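Putative diguanylate cyclase (GGDEF) with PAS/PAC domain (Rhodopseudomonas palustris, PDB 3LIF) probably makes cyclic di-GMP from two GTP in its GGDEF domain, here represented by its extracellular double-PDC sensor region. Local coordinates at residues A[207-212]-A[220-225]. Residues are numbered along the deposited sequence; the frame is centred on the assembly and turned at random.
Sequences GYYLTV and KYLAYR
Gly207 lies over one face of the Tyr224 ring, its CA 3.5 Å from the ring centroid in a CH-pi contact, while CD2 of Tyr209 meets the edge of that ring in its plane. The meeting is mutual at the rims: CE2 of Tyr224 lies in the plane of the Tyr209 ring, at its edge, 3.5 Å from Tyr209 CE2, and the two side chains cross at about a right angle. The chi1 of 72° sets CG of Tyr224 between its backbone N and carbonyl carbon, and the ring starts out from there toward Gly207. An alanine here would probably leave Gly207 CA without the aromatic face beneath it and open a gap beside Tyr209 CE2. Alongside Tyr209, pointing the same way, Leu222 brings CD2 within 4.0 Å of Tyr209 CE2.

The other side of the hairpin carries a second aromatic pair. The planes of Tyr208 and Tyr221 are tilted by only 25°, yet the rings are offset, their centroids 5.4 Å apart, so little of one ring lies over the other. One face of Tyr221 receives Leu210 CD1, and Ala223 CB touches the edge of Tyr208 in its plane.

The extended strands turn successive side chains to opposite faces, and the antiparallel register puts cross-strand partners on the same one: Tyr209–Leu222 and Thr211–Lys220 are hydrogen-bonded pairs, Tyr208–Ala223 and Leu210–Tyr221 non-hydrogen-bonded ones. Tyr209 N binds Leu222 O at 2.8 Å, and Leu222 N returns a bond to Tyr209 O at 2.9 Å.

Strand 206-212 is the outermost strand, within this chain, of the five-stranded antiparallel sheet of a PDC-fold domain, with strand 219-226 bonded on its far side to strand 232-239. Tyr209 and Tyr224 pack on Leu196 and Ala200 of helix 195-203, with Tyr224 OH hydrogen-bonded to Ser204 O, whereas Tyr208 rests against Met17 of the long helix 5-47.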
# COMPACT_ATOMS: atom_id res chain seq x y z
N GLY A 207 17.60 8.96 5.34
CA GLY A 207 17.46 7.54 5.17
C GLY A 207 18.37 6.44 5.78
O GLY A 207 18.17 5.30 5.36
N TYR A 208 19.27 6.61 6.77
CA TYR A 208 19.98 5.36 7.27
C TYR A 208 20.55 5.32 8.69
O TYR A 208 21.29 6.18 9.04
CB TYR A 208 21.17 5.10 6.38
CG TYR A 208 21.92 3.80 6.56
CD1 TYR A 208 21.52 2.64 5.89
CD2 TYR A 208 23.09 3.75 7.33
CE1 TYR A 208 22.24 1.43 6.01
CE2 TYR A 208 23.83 2.56 7.48
CZ TYR A 208 23.40 1.40 6.81
OH TYR A 208 24.10 0.22 6.93
N TYR A 209 20.30 4.30 9.51
CA TYR A 209 20.75 4.39 10.92
C TYR A 209 20.62 3.11 11.72
O TYR A 209 20.09 2.12 11.25
CB TYR A 209 20.01 5.50 11.67
CG TYR A 209 18.52 5.29 11.76
CD1 TYR A 209 17.96 4.57 12.79
CD2 TYR A 209 17.67 5.80 10.78
CE1 TYR A 209 16.61 4.35 12.84
CE2 TYR A 209 16.31 5.58 10.83
CZ TYR A 209 15.77 4.87 11.86
OH TYR A 209 14.40 4.64 11.91
N LEU A 210 21.07 3.11 12.95
CA LEU A 210 21.09 1.84 13.65
C LEU A 210 19.92 1.74 14.58
O LEU A 210 19.61 2.69 15.21
CB LEU A 210 22.39 1.68 14.43
CG LEU A 210 22.43 0.35 15.18
CD1 LEU A 210 23.33 -0.70 14.50
CD2 LEU A 210 22.86 0.60 16.65
N THR A 211 19.25 0.61 14.69
CA THR A 211 18.00 0.60 15.45
C THR A 211 17.61 -0.81 15.87
O THR A 211 18.29 -1.78 15.56
CB THR A 211 16.88 1.25 14.62
OG1 THR A 211 15.78 1.51 15.46
CG2 THR A 211 16.40 0.33 13.55
N VAL A 212 16.53 -0.96 16.60
CA VAL A 212 16.15 -2.29 17.04
C VAL A 212 14.87 -2.70 16.28
O VAL A 212 13.92 -1.96 16.22
CB VAL A 212 15.87 -2.36 18.58
CG1 VAL A 212 15.40 -3.75 18.97
CG2 VAL A 212 17.06 -1.97 19.42
N LYS A 220 19.81 -3.84 14.11
CA LYS A 220 20.21 -3.76 12.73
C LYS A 220 20.35 -2.37 12.21
O LYS A 220 19.84 -1.42 12.79
CB LYS A 220 19.25 -4.51 11.83
CG LYS A 220 18.00 -4.97 12.47
CD LYS A 220 17.31 -5.99 11.57
CE LYS A 220 16.71 -7.08 12.42
NZ LYS A 220 15.65 -7.79 11.66
N TYR A 221 21.11 -2.28 11.12
CA TYR A 221 21.13 -1.09 10.31
C TYR A 221 19.89 -1.09 9.42
O TYR A 221 19.55 -2.12 8.82
CB TYR A 221 22.37 -1.05 9.43
CG TYR A 221 23.56 -0.57 10.17
CD1 TYR A 221 24.33 -1.46 10.92
CD2 TYR A 221 23.93 0.77 10.15
CE1 TYR A 221 25.44 -1.04 11.63
CE2 TYR A 221 25.08 1.22 10.86
CZ TYR A 221 25.82 0.29 11.61
OH TYR A 221 26.96 0.69 12.33
N LEU A 222 19.25 0.08 9.35
CA LEU A 222 18.02 0.30 8.60
C LEU A 222 18.15 1.50 7.66
O LEU A 222 18.64 2.64 8.01
CB LEU A 222 16.87 0.55 9.58
CG LEU A 222 15.45 0.89 9.03
CD1 LEU A 222 14.41 0.49 10.03
CD2 LEU A 222 15.29 2.35 8.63
N ALA A 223 17.70 1.26 6.44
CA ALA A 223 17.63 2.36 5.51
C ALA A 223 16.13 2.53 5.21
O ALA A 223 15.40 1.53 5.07
CB ALA A 223 18.39 2.03 4.27
N TYR A 224 15.69 3.79 5.13
CA TYR A 224 14.33 4.12 4.80
C TYR A 224 14.29 5.25 3.82
O TYR A 224 15.20 6.06 3.75
CB TYR A 224 13.58 4.60 6.02
CG TYR A 224 14.01 5.97 6.49
CD1 TYR A 224 13.43 7.10 5.93
CD2 TYR A 224 15.02 6.15 7.49
CE1 TYR A 224 13.79 8.38 6.35
CE2 TYR A 224 15.39 7.41 7.94
CZ TYR A 224 14.77 8.52 7.35
OH TYR A 224 15.07 9.80 7.72
N ARG A 225 13.18 5.32 3.11
CA ARG A 225 12.94 6.35 2.12
C ARG A 225 11.43 6.62 1.86
O ARG A 225 10.65 5.69 1.58
CB ARG A 225 13.64 5.97 0.80
CG ARG A 225 13.54 7.05 -0.25
CD ARG A 225 14.14 6.63 -1.53
NE ARG A 225 15.48 6.08 -1.32
CZ ARG A 225 16.62 6.77 -1.45
NH1 ARG A 225 16.61 8.05 -1.80
NH2 ARG A 225 17.78 6.18 -1.24